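Local coordinates for protein DR2417 (PDB 4XWW) that degrades RNA from the 5' end as a metal-dependent exonuclease of the metallo-beta-lactamase superfamily, and probably takes part in the maturation of ribosomal RNA, at residues 38-44 against 140-144; 181-185 against 250-254; 409-413 against 426-430; 430-434 against 446-450; 490-494 against 510-515. All coordinates share one frame; numbering follows the deposited sequence.

Contact 1 (38-44 against 140-144); sequences RYGDEIV and FGQSF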
# COMPACT_ATOMS: atom_id res chain seq x y z
N ARG A 38 2.19 17.31 -33.09
CA ARG A 38 3.05 17.65 -34.21
C ARG A 38 2.27 17.68 -35.52
O ARG A 38 1.56 16.73 -35.86
CB ARG A 38 4.22 16.67 -34.35
CG ARG A 38 5.15 17.05 -35.51
CD ARG A 38 6.38 16.15 -35.63
NE ARG A 38 7.12 16.50 -36.84
CZ ARG A 38 8.14 15.81 -37.34
NH1 ARG A 38 8.56 14.71 -36.73
NH2 ARG A 38 8.73 16.23 -38.45
N TYR A 39 2.40 18.80 -36.21
CA TYR A 39 1.91 18.95 -37.58
C TYR A 39 3.00 19.53 -38.48
O TYR A 39 3.42 20.67 -38.30
CB TYR A 39 0.66 19.83 -37.63
CG TYR A 39 0.01 19.80 -38.99
CD1 TYR A 39 0.45 20.65 -40.00
CD2 TYR A 39 -1.00 18.90 -39.29
CE1 TYR A 39 -0.11 20.61 -41.25
CE2 TYR A 39 -1.57 18.85 -40.56
CZ TYR A 39 -1.11 19.73 -41.53
OH TYR A 39 -1.66 19.72 -42.80
N GLY A 40 3.45 18.74 -39.45
CA GLY A 40 4.55 19.15 -40.31
C GLY A 40 5.78 19.36 -39.45
O GLY A 40 6.15 18.47 -38.68
N ASP A 41 6.40 20.54 -39.56
CA ASP A 41 7.59 20.81 -38.77
C ASP A 41 7.31 21.73 -37.58
O ASP A 41 8.19 22.47 -37.12
CB ASP A 41 8.68 21.41 -39.65
CG ASP A 41 9.33 20.36 -40.55
OD1 ASP A 41 9.17 19.15 -40.28
OD2 ASP A 41 10.01 20.76 -41.53
N GLU A 42 6.08 21.69 -37.08
CA GLU A 42 5.72 22.47 -35.91
C GLU A 42 5.27 21.57 -34.77
O GLU A 42 4.54 20.60 -34.98
CB GLU A 42 4.62 23.49 -36.24
CG GLU A 42 5.05 24.54 -37.26
CD GLU A 42 3.96 25.56 -37.55
OE1 GLU A 42 2.79 25.32 -37.17
OE2 GLU A 42 4.26 26.61 -38.18
N ILE A 43 5.71 21.91 -33.57
CA ILE A 43 5.30 21.18 -32.38
C ILE A 43 4.76 22.11 -31.31
O ILE A 43 5.34 23.15 -31.04
CB ILE A 43 6.48 20.36 -31.81
CG1 ILE A 43 6.71 19.12 -32.68
CG2 ILE A 43 6.21 19.97 -30.36
CD1 ILE A 43 8.02 18.38 -32.38
N VAL A 44 3.65 21.71 -30.70
CA VAL A 44 3.17 22.33 -29.47
C VAL A 44 3.23 21.27 -28.38
O VAL A 44 2.84 20.13 -28.61
CB VAL A 44 1.74 22.86 -29.62
CG1 VAL A 44 1.29 23.56 -28.34
CG2 VAL A 44 1.66 23.82 -30.81
N PHE A 140 0.30 29.14 -32.27
CA PHE A 140 1.62 28.50 -32.33
C PHE A 140 1.96 28.21 -33.79
O PHE A 140 1.35 27.32 -34.40
CB PHE A 140 1.67 27.19 -31.52
CG PHE A 140 1.24 27.31 -30.09
CD1 PHE A 140 2.16 27.59 -29.09
CD2 PHE A 140 -0.09 27.11 -29.74
CE1 PHE A 140 1.75 27.70 -27.75
CE2 PHE A 140 -0.49 27.21 -28.41
CZ PHE A 140 0.43 27.51 -27.42
N GLY A 141 2.94 28.91 -34.33
CA GLY A 141 3.30 28.77 -35.74
C GLY A 141 2.12 28.94 -36.67
O GLY A 141 1.17 29.65 -36.36
N GLN A 142 2.19 28.28 -37.83
CA GLN A 142 1.15 28.39 -38.85
C GLN A 142 -0.05 27.48 -38.64
O GLN A 142 -1.14 27.79 -39.12
CB GLN A 142 1.74 28.07 -40.23
CG GLN A 142 3.05 28.76 -40.52
CD GLN A 142 2.92 30.26 -40.47
OE1 GLN A 142 2.18 30.86 -41.25
NE2 GLN A 142 3.64 30.89 -39.54
N SER A 143 0.16 26.36 -37.93
CA SER A 143 -0.78 25.24 -37.98
C SER A 143 -1.68 25.10 -36.75
O SER A 143 -2.67 24.38 -36.80
CB SER A 143 -0.00 23.92 -38.16
OG SER A 143 0.68 23.88 -39.40
N PHE A 144 -1.33 25.79 -35.67
CA PHE A 144 -2.00 25.58 -34.39
C PHE A 144 -2.58 26.85 -33.78
O PHE A 144 -1.90 27.88 -33.70
CB PHE A 144 -1.02 24.98 -33.37
CG PHE A 144 -0.55 23.60 -33.70
CD1 PHE A 144 -1.38 22.51 -33.49
CD2 PHE A 144 0.73 23.39 -34.17
CE1 PHE A 144 -0.94 21.23 -33.76
CE2 PHE A 144 1.18 22.11 -34.45
CZ PHE A 144 0.34 21.03 -34.24
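The carboxylate of Glu42 grips two successive backbone N-H groups of the turn at 140-144, one with each oxygen. OE2 takes the N-H of Gln142 at 2.7 Å along an almost straight line (175°), from the syn side and slightly out of the carboxylate plane. OE1 accepts from Ser143 N at 2.9 Å through its syn lone pair, in a more bent bond. With both oxygens held, the carboxylate cannot readily rotate, and it supplies acceptors to a tight bend of the chain. An extended chain beyond CG carries it there, chi2 being -178°. Gly141 leaves room beside it, its CA lying 3.4 Å from Glu42 OE2.

Outward from this polar grip the contact turns apolar. Val44 sends its two methyls to different rings: CG1 sits 3.9 Å from the centroid of the Phe140 ring, almost on the ring normal, and CG2 lies over a face of the Phe144 ring while also touching Phe140 CB at 3.4 Å. The carbonyl O of Glu42 lies at the edge of the Phe144 ring, near its plane, and Tyr39 CB packs against Phe144 CZ at 3.6 Å. Across the contact, Ser143 OG comes obliquely to 3.3 Å from Tyr39 CD1.

Val44 and Phe140 both also touch Ile81 of strand 77-82. The segment 38-44 is itself a beta hairpin closed by a type II' turn, and 140-144 links two strands of the other large sheet; joining them across their facing sides is characteristic of the alpha-beta/beta-alpha sandwich of metallo-beta-lactamases.

Contact 2 (181-185 against 250-254); sequences DVGTG and YRIQN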
# COMPACT_ATOMS: atom_id res chain seq x y z
N ASP A 181 -20.70 24.12 -7.83
CA ASP A 181 -20.43 25.22 -6.91
C ASP A 181 -19.25 24.87 -6.00
O ASP A 181 -19.41 24.10 -5.06
CB ASP A 181 -21.67 25.53 -6.07
CG ASP A 181 -21.44 26.66 -5.07
OD1 ASP A 181 -20.41 27.37 -5.17
OD2 ASP A 181 -22.31 26.84 -4.19
N VAL A 182 -18.07 25.42 -6.28
CA VAL A 182 -16.91 25.10 -5.45
C VAL A 182 -17.00 25.81 -4.10
O VAL A 182 -16.22 25.53 -3.20
CB VAL A 182 -15.58 25.45 -6.15
CG1 VAL A 182 -15.35 24.48 -7.30
CG2 VAL A 182 -15.57 26.89 -6.64
N GLY A 183 -17.96 26.73 -3.97
CA GLY A 183 -18.35 27.22 -2.65
C GLY A 183 -17.71 28.52 -2.20
O GLY A 183 -18.02 29.04 -1.13
N THR A 184 -16.83 29.07 -3.03
CA THR A 184 -16.01 30.20 -2.62
C THR A 184 -16.65 31.54 -2.99
O THR A 184 -16.05 32.59 -2.77
CB THR A 184 -14.62 30.13 -3.25
OG1 THR A 184 -14.74 30.08 -4.67
CG2 THR A 184 -13.88 28.89 -2.75
N GLY A 185 -17.85 31.50 -3.56
CA GLY A 185 -18.60 32.71 -3.85
C GLY A 185 -18.02 33.51 -5.00
O GLY A 185 -18.30 34.71 -5.15
N TYR A 250 -9.69 25.85 -2.98
CA TYR A 250 -11.13 25.99 -2.68
C TYR A 250 -11.49 25.45 -1.29
O TYR A 250 -12.17 26.12 -0.51
CB TYR A 250 -11.99 25.27 -3.70
CG TYR A 250 -11.80 25.71 -5.13
CD1 TYR A 250 -11.64 27.06 -5.45
CD2 TYR A 250 -11.80 24.78 -6.15
CE1 TYR A 250 -11.47 27.46 -6.80
CE2 TYR A 250 -11.63 25.16 -7.46
CZ TYR A 250 -11.47 26.49 -7.78
OH TYR A 250 -11.30 26.81 -9.11
N ARG A 251 -11.07 24.22 -1.03
CA ARG A 251 -11.25 23.57 0.28
C ARG A 251 -10.76 24.45 1.42
O ARG A 251 -11.47 24.69 2.41
CB ARG A 251 -10.52 22.23 0.28
CG ARG A 251 -10.70 21.35 1.55
CD ARG A 251 -11.99 20.51 1.54
NE ARG A 251 -12.16 19.76 0.30
CZ ARG A 251 -11.62 18.57 0.03
NH1 ARG A 251 -10.86 17.94 0.94
NH2 ARG A 251 -11.87 18.01 -1.16
N ILE A 252 -9.52 24.94 1.30
CA ILE A 252 -8.94 25.74 2.36
C ILE A 252 -9.68 27.07 2.51
O ILE A 252 -9.96 27.50 3.62
CB ILE A 252 -7.45 25.98 2.12
CG1 ILE A 252 -6.72 24.64 2.18
CG2 ILE A 252 -6.90 26.92 3.17
CD1 ILE A 252 -5.26 24.67 1.71
N GLN A 253 -10.03 27.72 1.40
CA GLN A 253 -10.76 28.99 1.52
C GLN A 253 -12.09 28.77 2.23
O GLN A 253 -12.47 29.53 3.12
CB GLN A 253 -11.02 29.62 0.15
CG GLN A 253 -11.87 30.89 0.24
CD GLN A 253 -11.13 32.06 0.87
OE1 GLN A 253 -9.94 32.27 0.61
NE2 GLN A 253 -11.84 32.86 1.67
N ASN A 254 -12.80 27.71 1.85
CA ASN A 254 -14.07 27.43 2.50
C ASN A 254 -13.89 27.14 4.00
O ASN A 254 -14.73 27.52 4.81
CB ASN A 254 -14.78 26.26 1.80
CG ASN A 254 -15.26 26.63 0.40
OD1 ASN A 254 -15.52 27.80 0.10
ND2 ASN A 254 -15.41 25.62 -0.45
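One face of the Tyr250 ring is occupied by Val182, which lies over it: CG2 stands 4.0 Å from the ring centroid and only 6° off its normal, while CB sits over the same face nearer the rim. The second methyl, CG1, reaches CD2 of that ring at 3.7 Å. Both branches therefore rest on the ring, one near its middle and one by its CD2-CE2 side. Thr184 CG2 comes in obliquely, 4.0 Å from Tyr250 CD1, and also touches Gln253 CG.

The other flat group is the amide of Asn254. Its ND2 donates to Val182 O at 2.9 Å with an angle of 161°, and the acceptor lies essentially in the amide plane. With CG anti to the carbonyl carbon (chi1 -69°), the amide is directed from the helix into the loop. Its other end meets Gly183 O: Asn254 OD1 is 3.0 Å from that carbonyl oxygen, two acceptors without a bond between them. An Asx turn, in which Asp181 OD1 accepts from Gly183 N, shapes the loop at this point.

The loop belongs to the metallo-beta-lactamase part and helix 249-261 to the beta-CASP part, so the contact bridges the two near the RNA cleft. Its chemistry implies that one directional bond and one CH-pi contact hold this part of the loop to the helix; the two close oxygens would probably repel each other slightly, a cost the neighbouring ND2 bond may offset.

Contact 3 (409-413 against 426-430); sequences QINHA and TLIAK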
# COMPACT_ATOMS: atom_id res chain seq x y z
N GLN A 409 -8.28 3.85 -18.22
CA GLN A 409 -8.48 4.17 -19.63
C GLN A 409 -9.49 3.25 -20.30
O GLN A 409 -10.35 3.69 -21.06
CB GLN A 409 -7.18 4.06 -20.39
CG GLN A 409 -6.14 5.13 -20.10
CD GLN A 409 -4.83 4.77 -20.77
OE1 GLN A 409 -4.17 3.79 -20.40
NE2 GLN A 409 -4.47 5.52 -21.79
N ILE A 410 -9.38 1.95 -20.00
CA ILE A 410 -10.21 0.96 -20.68
C ILE A 410 -11.65 1.08 -20.17
O ILE A 410 -12.61 0.98 -20.94
CB ILE A 410 -9.64 -0.46 -20.47
CG1 ILE A 410 -8.35 -0.59 -21.28
CG2 ILE A 410 -10.65 -1.51 -20.88
CD1 ILE A 410 -7.58 -1.87 -21.03
N ASN A 411 -11.80 1.37 -18.89
CA ASN A 411 -13.14 1.60 -18.36
C ASN A 411 -13.78 2.88 -18.88
O ASN A 411 -14.99 2.93 -19.05
CB ASN A 411 -13.12 1.57 -16.84
CG ASN A 411 -13.24 0.17 -16.33
OD1 ASN A 411 -14.31 -0.42 -16.41
ND2 ASN A 411 -12.13 -0.39 -15.87
N HIS A 412 -12.97 3.89 -19.17
CA HIS A 412 -13.47 5.13 -19.78
C HIS A 412 -13.97 4.82 -21.20
O HIS A 412 -15.01 5.31 -21.64
CB HIS A 412 -12.36 6.18 -19.79
CG HIS A 412 -12.84 7.60 -19.90
ND1 HIS A 412 -11.98 8.68 -19.77
CD2 HIS A 412 -14.06 8.13 -20.16
CE1 HIS A 412 -12.66 9.80 -19.93
NE2 HIS A 412 -13.92 9.50 -20.17
N ALA A 413 -13.21 3.98 -21.91
CA ALA A 413 -13.58 3.58 -23.26
C ALA A 413 -14.91 2.82 -23.24
O ALA A 413 -15.77 3.03 -24.09
CB ALA A 413 -12.47 2.73 -23.88
N THR A 426 -12.01 4.33 -30.57
CA THR A 426 -11.34 4.74 -29.34
C THR A 426 -10.03 3.98 -29.25
O THR A 426 -10.01 2.76 -29.47
CB THR A 426 -12.20 4.46 -28.10
OG1 THR A 426 -13.45 5.16 -28.21
CG2 THR A 426 -11.48 4.90 -26.83
N LEU A 427 -8.94 4.68 -28.95
CA LEU A 427 -7.66 4.00 -28.76
C LEU A 427 -7.17 4.13 -27.33
O LEU A 427 -7.43 5.13 -26.66
CB LEU A 427 -6.60 4.57 -29.69
CG LEU A 427 -6.85 4.34 -31.17
CD1 LEU A 427 -5.79 5.06 -31.98
CD2 LEU A 427 -6.89 2.84 -31.49
N ILE A 428 -6.46 3.10 -26.87
CA ILE A 428 -5.84 3.12 -25.55
C ILE A 428 -4.36 3.41 -25.76
O ILE A 428 -3.58 2.52 -26.10
CB ILE A 428 -6.03 1.78 -24.76
CG1 ILE A 428 -7.51 1.34 -24.69
CG2 ILE A 428 -5.45 1.92 -23.37
CD1 ILE A 428 -8.42 2.29 -23.94
N ALA A 429 -3.96 4.68 -25.62
CA ALA A 429 -2.58 5.04 -25.93
C ALA A 429 -1.63 4.69 -24.78
O ALA A 429 -2.02 4.63 -23.60
CB ALA A 429 -2.48 6.53 -26.30
N LYS A 430 -0.39 4.44 -25.18
CA LYS A 430 0.75 4.24 -24.29
C LYS A 430 1.70 5.40 -24.49
O LYS A 430 1.73 5.97 -25.58
CB LYS A 430 1.48 2.93 -24.60
CG LYS A 430 0.62 1.69 -24.45
CD LYS A 430 1.47 0.45 -24.75
CE LYS A 430 0.62 -0.69 -25.29
NZ LYS A 430 0.18 -0.45 -26.69
O HOH W 1 -2.01 2.56 -21.73
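Gln409 reaches from helix 406-417 to the 426-430 segment in the metallo-beta-lactamase core, where that helix forms the middle of a beta-alpha-beta crossover from strand 398-402 to edge strand 425-426. Its CB touches the methyls of Ile428, 4.1 Å from CG2. From there the chain runs extended (chi2 172°), and CD passes 3.9 Å from Ile428 CG2. At the tip the amide divides its work. NE2 donates to Ala429 O at 3.2 Å in a nearly straight bond of 170°, arriving in the carbonyl plane on a lone pair, though its stronger bond goes to Pro401 O of strand 398-402. OE1 lies 3.7 Å from Ile428 CG2 and receives a hydrogen from a water that also donates to Ala429 O, so this carbonyl is met both directly and through the water, and the amide is held at both ends.

Beside the glutamine the contact is apolar. Ile410 CG1 meets Ile428 CD1 at 3.9 Å, the two side chains crossing at about a right angle, and Ile410 also packs on Tyr362 of the second subunit. Farther along the helix, Ala413 CB is 4.1 Å from Ile428 CD1, and it lies 3.8 Å from the CG2 methyl of Thr426.

Contact 4 (430-434 against 446-450); sequences KNGDI and GTVAA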
# COMPACT_ATOMS: atom_id res chain seq x y z
N LYS A 430 -0.39 4.44 -25.18
CA LYS A 430 0.75 4.24 -24.29
C LYS A 430 1.70 5.40 -24.49
O LYS A 430 1.73 5.97 -25.58
CB LYS A 430 1.48 2.93 -24.60
CG LYS A 430 0.62 1.69 -24.45
CD LYS A 430 1.47 0.45 -24.75
CE LYS A 430 0.62 -0.69 -25.29
NZ LYS A 430 0.18 -0.45 -26.69
N ASN A 431 2.49 5.74 -23.47
CA ASN A 431 3.55 6.73 -23.67
C ASN A 431 4.47 6.29 -24.80
O ASN A 431 4.82 5.11 -24.90
CB ASN A 431 4.37 6.92 -22.39
CG ASN A 431 3.56 7.46 -21.26
OD1 ASN A 431 2.57 8.16 -21.47
ND2 ASN A 431 3.97 7.14 -20.04
N GLY A 432 4.87 7.25 -25.64
CA GLY A 432 5.70 6.97 -26.80
C GLY A 432 4.93 6.64 -28.06
O GLY A 432 5.50 6.63 -29.15
N ASP A 433 3.63 6.38 -27.94
CA ASP A 433 2.83 6.08 -29.13
C ASP A 433 2.75 7.30 -30.04
O ASP A 433 2.57 8.43 -29.57
CB ASP A 433 1.40 5.66 -28.78
CG ASP A 433 1.30 4.22 -28.34
OD1 ASP A 433 2.29 3.47 -28.45
OD2 ASP A 433 0.19 3.85 -27.89
N ILE A 434 2.87 7.07 -31.35
CA ILE A 434 2.53 8.10 -32.31
C ILE A 434 1.09 7.86 -32.74
O ILE A 434 0.79 6.88 -33.42
CB ILE A 434 3.45 8.09 -33.56
CG1 ILE A 434 4.92 8.17 -33.14
CG2 ILE A 434 3.10 9.24 -34.47
CD1 ILE A 434 5.88 7.78 -34.24
N GLY A 446 3.39 4.18 -35.04
CA GLY A 446 4.77 3.92 -34.68
C GLY A 446 4.99 4.36 -33.25
O GLY A 446 4.05 4.78 -32.58
N THR A 447 6.23 4.26 -32.77
CA THR A 447 6.56 4.66 -31.41
C THR A 447 7.80 5.54 -31.42
O THR A 447 8.58 5.51 -32.37
CB THR A 447 6.76 3.44 -30.45
OG1 THR A 447 7.85 2.63 -30.91
CG2 THR A 447 5.51 2.60 -30.38
N VAL A 448 7.96 6.34 -30.38
CA VAL A 448 9.16 7.15 -30.18
C VAL A 448 9.71 6.83 -28.79
O VAL A 448 9.01 6.22 -27.98
CB VAL A 448 8.88 8.67 -30.30
CG1 VAL A 448 8.23 8.98 -31.63
CG2 VAL A 448 8.00 9.15 -29.14
N ALA A 449 10.95 7.23 -28.52
CA ALA A 449 11.54 7.00 -27.21
C ALA A 449 10.71 7.69 -26.14
O ALA A 449 10.37 8.88 -26.26
CB ALA A 449 12.97 7.48 -27.17
N ALA A 450 10.38 6.95 -25.10
CA ALA A 450 9.60 7.48 -23.99
C ALA A 450 9.95 6.71 -22.74
O ALA A 450 10.46 5.60 -22.83
CB ALA A 450 8.11 7.41 -24.28
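Val448 N donates to Gly432 O at 2.8 Å and Ile434 N to Gly446 O at 2.9 Å, the two backbone hydrogen bonds that pair the segments. Gly432 O also receives a CA-H...O contact from Thr447 CA, at 3.2 Å.

Within 430-434, Asp433 OD2 accepts from Lys430 N at 2.8 Å, the donor standing above the carboxylate plane, and Asp433 N bonds back to Lys430 O, closing a type II turn from Lys430 to Asp433. The two segments are the open end of the beta hairpin formed by strands 433-438 and 441-447, which lies at one edge of the large mixed sheet; Asp433 and Thr447 form an antiparallel non-hydrogen-bonded pair.

Van der Waals contacts complete the pairing. Ile434 CD1 meets Val448 CG1 at 3.7 Å, the side chains crossing at about a right angle, with Ile22 of strand 19-23 also touching Val448. Ala450 CB comes to 3.5 Å from Gly432 CA, where the absence of a side chain permits the close approach. On the face carrying Asp433 and Thr447, the carboxylate OD1 of Asp433 is 3.9 Å from Thr447 CG2.

Contact 5 (490-494 against 510-515); sequences PHVEV and IRRVAL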
# COMPACT_ATOMS: atom_id res chain seq x y z
N PRO A 490 46.00 -18.91 3.25
CA PRO A 490 44.68 -18.44 2.82
C PRO A 490 43.66 -18.46 3.95
O PRO A 490 43.61 -19.41 4.73
CB PRO A 490 44.28 -19.42 1.72
CG PRO A 490 45.56 -19.98 1.23
CD PRO A 490 46.47 -20.04 2.43
N HIS A 491 42.86 -17.39 4.04
CA HIS A 491 41.81 -17.29 5.04
C HIS A 491 40.71 -16.40 4.48
O HIS A 491 40.94 -15.62 3.56
CB HIS A 491 42.34 -16.76 6.37
CG HIS A 491 43.09 -15.47 6.26
ND1 HIS A 491 44.26 -15.34 5.55
CD2 HIS A 491 42.84 -14.24 6.79
CE1 HIS A 491 44.70 -14.09 5.63
NE2 HIS A 491 43.85 -13.41 6.38
N VAL A 492 39.51 -16.52 5.03
CA VAL A 492 38.36 -15.80 4.49
C VAL A 492 37.83 -14.78 5.50
O VAL A 492 37.80 -15.04 6.70
CB VAL A 492 37.24 -16.77 4.08
CG1 VAL A 492 36.05 -16.01 3.49
CG2 VAL A 492 37.76 -17.78 3.08
N GLU A 493 37.42 -13.62 5.00
CA GLU A 493 36.90 -12.57 5.85
C GLU A 493 35.42 -12.28 5.55
O GLU A 493 35.04 -12.12 4.39
CB GLU A 493 37.73 -11.30 5.71
CG GLU A 493 39.12 -11.42 6.30
CD GLU A 493 39.42 -10.30 7.28
OE1 GLU A 493 39.49 -9.13 6.84
OE2 GLU A 493 39.57 -10.59 8.48
N VAL A 494 34.61 -12.22 6.60
CA VAL A 494 33.17 -12.06 6.46
C VAL A 494 32.66 -10.75 7.06
O VAL A 494 32.89 -10.46 8.23
CB VAL A 494 32.41 -13.23 7.13
CG1 VAL A 494 30.93 -12.91 7.27
CG2 VAL A 494 32.62 -14.51 6.34
N ILE A 510 30.59 -20.11 7.72
CA ILE A 510 30.65 -19.46 6.41
C ILE A 510 32.09 -19.37 5.90
O ILE A 510 32.36 -19.62 4.72
CB ILE A 510 30.02 -18.05 6.47
CG1 ILE A 510 28.52 -18.15 6.75
CG2 ILE A 510 30.27 -17.30 5.18
CD1 ILE A 510 27.85 -16.82 7.02
N ARG A 511 33.02 -19.04 6.80
CA ARG A 511 34.44 -18.98 6.46
C ARG A 511 34.96 -20.28 5.86
O ARG A 511 35.61 -20.27 4.82
CB ARG A 511 35.27 -18.64 7.69
CG ARG A 511 35.56 -17.17 7.89
CD ARG A 511 36.77 -17.00 8.78
NE ARG A 511 36.44 -16.42 10.08
CZ ARG A 511 36.56 -15.13 10.38
NH1 ARG A 511 36.23 -14.70 11.59
NH2 ARG A 511 37.00 -14.28 9.47
N ARG A 512 34.67 -21.40 6.53
CA ARG A 512 35.23 -22.70 6.13
C ARG A 512 34.72 -23.15 4.77
O ARG A 512 35.46 -23.75 4.00
CB ARG A 512 34.92 -23.78 7.18
CG ARG A 512 33.51 -24.37 7.11
CD ARG A 512 33.46 -25.79 7.66
NE ARG A 512 34.52 -26.03 8.63
CZ ARG A 512 34.50 -25.61 9.89
NH1 ARG A 512 33.46 -24.92 10.35
NH2 ARG A 512 35.52 -25.88 10.70
N VAL A 513 33.45 -22.86 4.48
CA VAL A 513 32.85 -23.26 3.22
C VAL A 513 33.49 -22.46 2.10
O VAL A 513 33.83 -23.00 1.04
CB VAL A 513 31.32 -23.06 3.23
CG1 VAL A 513 30.73 -23.37 1.87
CG2 VAL A 513 30.69 -23.94 4.30
N ALA A 514 33.66 -21.16 2.35
CA ALA A 514 34.36 -20.29 1.42
C ALA A 514 35.81 -20.73 1.25
O ALA A 514 36.29 -20.87 0.13
CB ALA A 514 34.29 -18.85 1.89
N LEU A 515 36.48 -20.98 2.37
CA LEU A 515 37.91 -21.31 2.37
C LEU A 515 38.21 -22.58 1.59
O LEU A 515 39.15 -22.61 0.80
CB LEU A 515 38.42 -21.45 3.81
CG LEU A 515 39.94 -21.54 3.95
CD1 LEU A 515 40.57 -20.23 3.53
CD2 LEU A 515 40.33 -21.90 5.38
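The carbonyl oxygen of Val492 receives the guanidinium of Arg511: NH2 donates to it at 3.0 Å with an angle of 174°, in the plane of the guanidinium and in that of the carbonyl. The aliphatic part of the same arginine folds round this oxygen, with Arg511 CD in tight contact, also 3.0 Å from Val492 O. A bend at chi3 (-112°) turns the group back, so one side chain meets one acceptor with CG, CD and the edge of its guanidinium. Glu493 OE2 stays 4.6 Å from Arg511 NH2, too far for a salt bridge, and Glu507 gives the arginine a long, weak ion pair.

Behind this bond the packing is apolar. Val492 spreads its methyls over the helix: CG1 meets Ala514 CB at 3.7 Å, while CG2 lies against the backbone of Leu515 and its CD1 (3.8 Å). Leu515 CD1 continues to Pro490, 3.4 Å from the carbonyl O of that residue. Toward the other end, Val494 CG2 touches Ile510 CG2, the two crossing at about a right angle.

Strand 491-497 is an edge strand of the three-stranded sheet of the C-terminal domain; the axes of 491-494 and 510-515 approach to 7.6 Å with their N-to-C directions 133° apart. The chemistry implies a largely apolar helix-sheet interface supplemented by one charged group serving a main-chain oxygen.

The five contacts range from the surroundings of the zinc site to a remote C-terminal domain. Contacts 3 and 4 share Lys430 and follow each other along the chain, their centres about 15 Å apart, whereas contact 1 reaches the same sheet as contact 4 with centres about 19 Å apart. Contact 2 lies on the opposite side of the chain's centre from contact 4, their centres about 40 Å apart, and comes nearest to the RNA, its nearest atom about 7 Å from it. The side chains of Tyr250 and Gln409 stand about 11 and 13 Å from a bound zinc. Contact 5 is far off: its centre is 51 to 69 Å from those of the others.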